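Local atomic coordinates of malate dehydrogenase (Naegleria fowleri, PDB entry 6UM4), a protein that probably catalyses the NAD-dependent interconversion of malate and oxaloacetate. Residues M189-V194 with K411-N416; M148-G153 with E159-T164. One frame throughout, in Å; residues are numbered along the deposited sequence.

Contact 1. Residues M189-V194 with K411-N416; sequences MERADV and KKIVEN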
ATOM      1  N   MET A 189      24.608  22.247   4.556  1.00 43.82           N
ATOM      2  CA  MET A 189      23.765  22.558   3.412  1.00 42.17           C
ATOM      3  C   MET A 189      22.772  23.665   3.752  1.00 46.11           C
ATOM      4  O   MET A 189      22.010  23.554   4.722  1.00 41.47           O
ATOM      5  CB  MET A 189      23.014  21.310   2.944  1.00 30.61           C
ATOM      6  CG  MET A 189      23.920  20.245   2.338  1.00 38.21           C
ATOM      7  SD  MET A 189      22.992  18.787   1.840  1.00 44.60           S
ATOM      8  CE  MET A 189      21.978  19.420   0.513  1.00 39.71           C
ATOM      9  N   GLU A 190      22.810  24.738   2.966  1.00 47.48           N
ATOM     10  CA  GLU A 190      21.815  25.798   3.000  1.00 44.60           C
ATOM     11  C   GLU A 190      20.741  25.483   1.962  1.00 47.08           C
ATOM     12  O   GLU A 190      20.806  24.467   1.261  1.00 46.44           O
ATOM     13  CB  GLU A 190      22.462  27.153   2.751  1.00 43.66           C
ATOM     14  CG  GLU A 190      23.330  27.622   3.884  1.00 45.58           C
ATOM     15  CD  GLU A 190      23.945  28.971   3.595  1.00 53.43           C
ATOM     16  OE1 GLU A 190      25.016  29.003   2.949  1.00 56.42           O
ATOM     17  OE2 GLU A 190      23.346  29.994   3.997  1.00 54.60           O
ATOM     18  N   ARG A 191      19.737  26.359   1.851  1.00 42.89           N
ATOM     19  CA  ARG A 191      18.683  26.120   0.869  1.00 41.35           C
ATOM     20  C   ARG A 191      19.263  26.005  -0.534  1.00 39.02           C
ATOM     21  O   ARG A 191      18.833  25.157  -1.324  1.00 41.43           O
ATOM     22  CB  ARG A 191      17.637  27.228   0.913  1.00 46.08           C
ATOM     23  CG  ARG A 191      16.706  27.192  -0.295  1.00 53.34           C
ATOM     24  CD  ARG A 191      15.638  28.279  -0.267  1.00 59.02           C
ATOM     25  NE  ARG A 191      14.972  28.409  -1.563  1.00 58.67           N
ATOM     26  CZ  ARG A 191      15.183  29.408  -2.411  1.00 60.14           C
ATOM     27  NH1 ARG A 191      16.036  30.377  -2.096  1.00 60.28           N
ATOM     28  NH2 ARG A 191      14.538  29.443  -3.569  1.00 61.17           N
ATOM     29  N   ALA A 192      20.256  26.838  -0.856  1.00 35.09           N
ATOM     30  CA  ALA A 192      20.862  26.796  -2.185  1.00 36.06           C
ATOM     31  C   ALA A 192      21.600  25.481  -2.414  1.00 44.27           C
ATOM     32  O   ALA A 192      21.580  24.928  -3.521  1.00 42.52           O
ATOM     33  CB  ALA A 192      21.810  27.978  -2.361  1.00 37.04           C
ATOM     34  N   ASP A 193      22.264  24.973  -1.376  1.00 45.32           N
ATOM     35  CA  ASP A 193      22.973  23.704  -1.477  1.00 41.89           C
ATOM     36  C   ASP A 193      22.004  22.558  -1.726  1.00 43.90           C
ATOM     37  O   ASP A 193      22.324  21.603  -2.448  1.00 41.69           O
ATOM     38  CB  ASP A 193      23.771  23.478  -0.198  1.00 40.69           C
ATOM     39  CG  ASP A 193      25.043  24.278  -0.178  1.00 46.35           C
ATOM     40  OD1 ASP A 193      25.650  24.449  -1.260  1.00 46.54           O
ATOM     41  OD2 ASP A 193      25.385  24.805   0.900  1.00 51.24           O
ATOM     42  N   VAL A 194      20.822  22.625  -1.110  1.00 42.05           N
ATOM     43  CA  VAL A 194      19.804  21.607  -1.341  1.00 42.15           C
ATOM     44  C   VAL A 194      19.407  21.595  -2.808  1.00 39.91           C
ATOM     45  O   VAL A 194      19.202  20.529  -3.405  1.00 31.09           O
ATOM     46  CB  VAL A 194      18.584  21.848  -0.429  1.00 41.36           C
ATOM     47  CG1 VAL A 194      17.410  20.967  -0.853  1.00 38.01           C
ATOM     48  CG2 VAL A 194      18.946  21.614   1.031  1.00 39.75           C
ATOM     49  N   LYS A 411      15.515  28.216 -10.543  1.00 26.47           N
ATOM     50  CA  LYS A 411      16.235  27.910 -11.774  1.00 27.48           C
ATOM     51  C   LYS A 411      17.567  28.648 -11.835  1.00 28.13           C
ATOM     52  O   LYS A 411      18.597  28.047 -12.158  1.00 28.97           O
ATOM     53  CB  LYS A 411      15.369  28.263 -12.980  1.00 27.36           C
ATOM     54  CG  LYS A 411      16.050  28.069 -14.309  1.00 29.22           C
ATOM     55  CD  LYS A 411      15.034  28.126 -15.427  1.00 35.06           C
ATOM     56  CE  LYS A 411      15.717  28.141 -16.784  1.00 42.92           C
ATOM     57  NZ  LYS A 411      15.587  26.787 -17.395  1.00 46.01           N
ATOM     58  N   LYS A 412      17.578  29.933 -11.467  1.00 28.96           N
ATOM     59  CA  LYS A 412      18.826  30.692 -11.480  1.00 31.35           C
ATOM     60  C   LYS A 412      19.854  30.083 -10.541  1.00 34.09           C
ATOM     61  O   LYS A 412      21.052  30.106 -10.838  1.00 36.11           O
ATOM     62  CB  LYS A 412      18.574  32.151 -11.095  1.00 31.14           C
ATOM     63  N   ILE A 413      19.411  29.514  -9.420  1.00 32.37           N
ATOM     64  CA  ILE A 413      20.360  28.940  -8.474  1.00 32.45           C
ATOM     65  C   ILE A 413      21.042  27.713  -9.062  1.00 33.69           C
ATOM     66  O   ILE A 413      22.248  27.520  -8.885  1.00 35.08           O
ATOM     67  CB  ILE A 413      19.657  28.619  -7.147  1.00 31.13           C
ATOM     68  CG1 ILE A 413      19.383  29.920  -6.392  1.00 33.02           C
ATOM     69  CG2 ILE A 413      20.471  27.601  -6.339  1.00 29.76           C
ATOM     70  CD1 ILE A 413      18.549  29.740  -5.163  1.00 33.36           C
ATOM     71  N   VAL A 414      20.309  26.894  -9.817  1.00 33.66           N
ATOM     72  CA  VAL A 414      20.878  25.657 -10.342  1.00 35.11           C
ATOM     73  C   VAL A 414      21.273  25.780 -11.809  1.00 40.85           C
ATOM     74  O   VAL A 414      21.566  24.762 -12.445  1.00 44.09           O
ATOM     75  CB  VAL A 414      19.925  24.468 -10.145  1.00 27.08           C
ATOM     76  CG1 VAL A 414      19.592  24.311  -8.682  1.00 28.40           C
ATOM     77  CG2 VAL A 414      18.644  24.625 -10.990  1.00 26.39           C
ATOM     78  N   GLU A 415      21.321  27.006 -12.354  1.00 32.06           N
ATOM     79  CA  GLU A 415      21.509  27.193 -13.795  1.00 36.25           C
ATOM     80  C   GLU A 415      22.766  26.523 -14.342  1.00 46.65           C
ATOM     81  O   GLU A 415      22.821  26.215 -15.537  1.00 49.93           O
ATOM     82  CB  GLU A 415      21.546  28.681 -14.122  1.00 37.82           C
ATOM     83  CG  GLU A 415      22.808  29.384 -13.626  1.00 47.35           C
ATOM     84  CD  GLU A 415      22.666  30.899 -13.605  1.00 57.56           C
ATOM     85  OE1 GLU A 415      21.648  31.416 -14.126  1.00 57.42           O
ATOM     86  OE2 GLU A 415      23.568  31.571 -13.058  1.00 62.27           O
ATOM     87  N   ASN A 416      23.776  26.289 -13.506  1.00 51.05           N
ATOM     88  CA  ASN A 416      25.020  25.708 -14.001  1.00 54.55           C
ATOM     89  C   ASN A 416      24.925  24.212 -14.283  1.00 58.27           C
ATOM     90  O   ASN A 416      25.872  23.642 -14.833  1.00 60.49           O
ATOM     91  CB  ASN A 416      26.156  25.971 -13.014  1.00 55.16           C
ATOM     92  CG  ASN A 416      26.543  27.427 -12.964  1.00 64.07           C
ATOM     93  OD1 ASN A 416      26.427  28.147 -13.960  1.00 69.88           O
ATOM     94  ND2 ASN A 416      27.001  27.880 -11.801  1.00 66.80           N
TER
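Ile413 meets the first turn of helix 191-212 with both arms of its forked side chain, one on Ala192 and the other at the end of Arg191. CG2 stands anti to the backbone N while CG1 is anti to the carbonyl carbon (chi1 -74°), which sends the two branches to different neighbours. The CG2 methyl lies 4.2 Å from Ala192 CB, an apolar contact at van der Waals range, and 4.0 Å from Ala192 O, so it touches both the side chain and the backbone of the same residue. The other arm carries CD1 to within 4.0 Å of Arg191 NH1. Arg191 runs extended from CG to NE and crosses the isoleucine at about a right angle, and its guanidinium is met obliquely by the methyl. No hydrogen bond spans the two segments, and Ala192 and Ile413 have the closest pair of CA atoms, 6.7 Å apart.

The two helices come from different parts of the fold. Met189 and Glu190 end the loop that follows strand 176-179 in the Rossmann-type NAD-binding domain, in the place where lactate and malate dehydrogenases have a mobile loop that closes over the substrate, and helix 191-212 starts after them. Residues 411-416 take in the last turn of helix 394-414 of the alpha/beta C-terminal domain and the start of the 3-10 segment after it. Glu190 takes the N-cap position, and its N gives a weak bond to Asp193 OD2 (3.3 Å) that is nearly straight at 174°. Val194 N bonds to Glu190 O at 3.0 Å, closing the first helical turn. Beyond the two segments, Ile413 also touches Lys196, one turn beyond Ala192, and Val414 packs against Met195 and Ala199 of the same helix as well as Ile232 of helix 226-235.

Contact 2. Residues M148-G153 with E159-T164; sequences MELDDG and EEIYLT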
ATOM      1  N   MET A 148      12.599  -9.319  -1.043  1.00 27.32           N
ATOM      2  CA  MET A 148      11.997 -10.430  -0.315  1.00 28.06           C
ATOM      3  C   MET A 148      10.533 -10.155   0.006  1.00 32.26           C
ATOM      4  O   MET A 148       9.669 -11.013  -0.214  1.00 31.89           O
ATOM      5  CB  MET A 148      12.784 -10.688   0.963  1.00 28.84           C
ATOM      6  CG  MET A 148      14.070 -11.442   0.730  1.00 36.09           C
ATOM      7  SD  MET A 148      14.929 -11.773   2.268  1.00 46.03           S
ATOM      8  CE  MET A 148      16.224 -10.560   2.206  1.00 43.51           C
ATOM      9  N   GLU A 149      10.225  -8.949   0.499  1.00 28.30           N
ATOM     10  CA  GLU A 149       8.840  -8.653   0.854  1.00 26.02           C
ATOM     11  C   GLU A 149       7.955  -8.644  -0.377  1.00 25.56           C
ATOM     12  O   GLU A 149       6.833  -9.156  -0.347  1.00 25.72           O
ATOM     13  CB  GLU A 149       8.750  -7.320   1.589  1.00 25.26           C
ATOM     14  CG  GLU A 149       9.289  -7.350   3.009  1.00 25.85           C
ATOM     15  CD  GLU A 149       8.512  -6.423   3.961  1.00 36.43           C
ATOM     16  OE1 GLU A 149       9.036  -5.321   4.254  1.00 32.82           O
ATOM     17  OE2 GLU A 149       7.370  -6.776   4.382  1.00 31.07           O
ATOM     18  N   LEU A 150       8.451  -8.082  -1.476  1.00 25.11           N
ATOM     19  CA  LEU A 150       7.675  -8.061  -2.707  1.00 24.81           C
ATOM     20  C   LEU A 150       7.451  -9.460  -3.264  1.00 25.90           C
ATOM     21  O   LEU A 150       6.346  -9.775  -3.720  1.00 25.83           O
ATOM     22  CB  LEU A 150       8.384  -7.199  -3.742  1.00 24.32           C
ATOM     23  CG  LEU A 150       8.199  -5.691  -3.631  1.00 26.93           C
ATOM     24  CD1 LEU A 150       9.151  -4.992  -4.601  1.00 23.08           C
ATOM     25  CD2 LEU A 150       6.760  -5.332  -3.921  1.00 28.75           C
ATOM     26  N   ASP A 151       8.495 -10.303  -3.273  1.00 28.31           N
ATOM     27  CA  ASP A 151       8.298 -11.699  -3.671  1.00 27.73           C
ATOM     28  C   ASP A 151       7.216 -12.360  -2.834  1.00 28.11           C
ATOM     29  O   ASP A 151       6.342 -13.049  -3.372  1.00 28.58           O
ATOM     30  CB  ASP A 151       9.606 -12.481  -3.553  1.00 28.69           C
ATOM     31  CG  ASP A 151      10.604 -12.100  -4.626  1.00 31.24           C
ATOM     32  OD1 ASP A 151      10.154 -11.696  -5.727  1.00 28.22           O
ATOM     33  OD2 ASP A 151      11.824 -12.186  -4.356  1.00 29.07           O
ATOM     34  N   ASP A 152       7.238 -12.128  -1.519  1.00 30.74           N
ATOM     35  CA  ASP A 152       6.250 -12.684  -0.601  1.00 28.45           C
ATOM     36  C   ASP A 152       4.857 -12.127  -0.823  1.00 30.28           C
ATOM     37  O   ASP A 152       3.913 -12.610  -0.188  1.00 28.21           O
ATOM     38  CB  ASP A 152       6.664 -12.409   0.844  1.00 28.52           C
ATOM     39  CG  ASP A 152       7.941 -13.118   1.208  1.00 29.45           C
ATOM     40  OD1 ASP A 152       8.320 -14.025   0.445  1.00 30.19           O
ATOM     41  OD2 ASP A 152       8.556 -12.797   2.241  1.00 29.57           O
ATOM     42  N   GLY A 153       4.711 -11.112  -1.678  1.00 26.82           N
ATOM     43  CA  GLY A 153       3.395 -10.733  -2.122  1.00 26.40           C
ATOM     44  C   GLY A 153       2.790 -11.673  -3.132  1.00 27.14           C
ATOM     45  O   GLY A 153       1.575 -11.613  -3.352  1.00 30.41           O
ATOM     46  N   GLU A 159       7.024  -9.718 -12.924  1.00 30.54           N
ATOM     47  CA  GLU A 159       7.815 -10.679 -13.680  0.58 28.99           C
ATOM     48  C   GLU A 159       9.284 -10.668 -13.278  1.00 31.78           C
ATOM     49  O   GLU A 159       9.972 -11.682 -13.450  1.00 30.13           O
ATOM     50  CB  GLU A 159       7.683 -10.404 -15.178  0.58 31.52           C
ATOM     51  CG  GLU A 159       7.316 -11.636 -15.991  0.58 38.45           C
ATOM     52  CD  GLU A 159       6.018 -11.456 -16.751  0.58 43.16           C
ATOM     53  OE1 GLU A 159       6.029 -10.752 -17.784  0.58 42.42           O
ATOM     54  OE2 GLU A 159       4.981 -11.999 -16.305  0.58 45.18           O
ATOM     55  N   GLU A 160       9.778  -9.558 -12.741  1.00 28.03           N
ATOM     56  CA  GLU A 160      11.178  -9.476 -12.368  1.00 28.16           C
ATOM     57  C   GLU A 160      11.346  -8.373 -11.344  1.00 27.02           C
ATOM     58  O   GLU A 160      10.639  -7.368 -11.386  1.00 28.03           O
ATOM     59  CB  GLU A 160      12.076  -9.189 -13.584  1.00 28.67           C
ATOM     60  CG  GLU A 160      13.559  -9.315 -13.280  1.00 37.42           C
ATOM     61  CD  GLU A 160      14.462  -8.712 -14.353  1.00 43.18           C
ATOM     62  OE1 GLU A 160      13.955  -8.299 -15.419  1.00 44.52           O
ATOM     63  OE2 GLU A 160      15.693  -8.692 -14.134  1.00 43.37           O
ATOM     64  N   ILE A 161      12.294  -8.566 -10.432  1.00 27.18           N
ATOM     65  CA  ILE A 161      12.771  -7.522  -9.531  1.00 26.37           C
ATOM     66  C   ILE A 161      14.289  -7.476  -9.665  1.00 26.94           C
ATOM     67  O   ILE A 161      14.976  -8.422  -9.264  1.00 31.12           O
ATOM     68  CB  ILE A 161      12.375  -7.777  -8.069  1.00 30.77           C
ATOM     69  CG1 ILE A 161      10.862  -7.966  -7.937  1.00 29.60           C
ATOM     70  CG2 ILE A 161      12.835  -6.610  -7.204  1.00 27.05           C
ATOM     71  CD1 ILE A 161      10.425  -8.437  -6.536  1.00 30.58           C
ATOM     72  N   TYR A 162      14.816  -6.385 -10.208  1.00 29.83           N
ATOM     73  CA  TYR A 162      16.252  -6.191 -10.373  1.00 33.80           C
ATOM     74  C   TYR A 162      16.722  -5.099  -9.419  1.00 33.46           C
ATOM     75  O   TYR A 162      16.080  -4.048  -9.315  1.00 28.43           O
ATOM     76  CB  TYR A 162      16.587  -5.830 -11.825  1.00 38.75           C
ATOM     77  CG  TYR A 162      18.057  -5.536 -12.070  1.00 38.15           C
ATOM     78  CD1 TYR A 162      18.971  -6.564 -12.281  1.00 37.69           C
ATOM     79  CD2 TYR A 162      18.526  -4.224 -12.104  1.00 33.13           C
ATOM     80  CE1 TYR A 162      20.329  -6.288 -12.515  1.00 37.23           C
ATOM     81  CE2 TYR A 162      19.864  -3.946 -12.326  1.00 37.51           C
ATOM     82  CZ  TYR A 162      20.763  -4.976 -12.535  1.00 43.40           C
ATOM     83  OH  TYR A 162      22.094  -4.674 -12.762  1.00 52.12           O
ATOM     84  N   LEU A 163      17.824  -5.359  -8.713  1.00 27.07           N
ATOM     85  CA  LEU A 163      18.362  -4.458  -7.695  1.00 27.37           C
ATOM     86  C   LEU A 163      19.716  -3.915  -8.122  1.00 30.37           C
ATOM     87  O   LEU A 163      20.551  -4.668  -8.623  1.00 28.28           O
ATOM     88  CB  LEU A 163      18.551  -5.180  -6.359  1.00 27.15           C
ATOM     89  CG  LEU A 163      17.464  -6.083  -5.794  1.00 27.06           C
ATOM     90  CD1 LEU A 163      17.927  -6.578  -4.446  1.00 27.63           C
ATOM     91  CD2 LEU A 163      16.149  -5.357  -5.680  1.00 25.93           C
ATOM     92  N   THR A 164      19.961  -2.624  -7.876  1.00 26.74           N
ATOM     93  CA  THR A 164      21.253  -2.062  -8.256  1.00 27.36           C
ATOM     94  C   THR A 164      21.505  -0.755  -7.523  1.00 26.90           C
ATOM     95  O   THR A 164      20.576  -0.072  -7.086  1.00 27.94           O
ATOM     96  CB  THR A 164      21.357  -1.853  -9.776  1.00 27.54           C
ATOM     97  OG1 THR A 164      22.623  -1.263 -10.092  1.00 28.22           O
ATOM     98  CG2 THR A 164      20.250  -0.975 -10.302  1.00 26.52           C
TER
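This is a local helix-to-strand contact inside a beta-alpha-beta unit of the Rossmann-type NAD-binding domain, where the end of helix 140-151 lies over strand 158-164, an outermost strand, within this chain, of the parallel sheet. Ile161 carries the strand side of it. Its CG1 is anti to the carbonyl carbon (chi1 -55°), and the extended chi2 of 171° carries CD1 away from the strand to the helix, where it does all the close touching. That methyl is 3.7 Å from Leu150 CB and 4.2 Å from Leu150 CD1, while Asp151 OD1 lies 3.4 Å from it. The aspartate and isoleucine chains run antiparallel past one another, which puts the carboxylate alongside the methyl.

Asp151 OD2 has its own partner, a salt bridge to Lys147 on the preceding turn. Leu150 also packs on Leu131 of strand 129-134 and on Leu114 and Phe115 of helix 108-118. Glu149 and Asp152 form salt bridges to Arg327 and Arg319 of the second subunit.

No hydrogen bond joins the two segments. Adhesion here therefore rests on dispersion and burial of the isoleucine methyl, and OD1 gains only a van der Waals neighbour from Ile161; pairing of the carboxylate with Lys147 would probably offset the cost of setting it beside a methyl.

Contact 1 and contact 2 do not touch: their centres are 36 Å apart and their nearest atoms about 21 Å. Both involve the NAD-binding domain, but with different scope. Contact 2 stays within one beta-alpha-beta unit at an edge of the parallel sheet as counted within this chain, whereas contact 1 reaches from this domain to the C-terminal domain across 216 intervening residues. Contact 2 also borders the second subunit, while no other protein chain of the assembly touches contact 1. By analogy with the family, contact 1 adjoins the end of the loop that closes over the substrate. In sequence, contact 2 is complete before contact 1 begins.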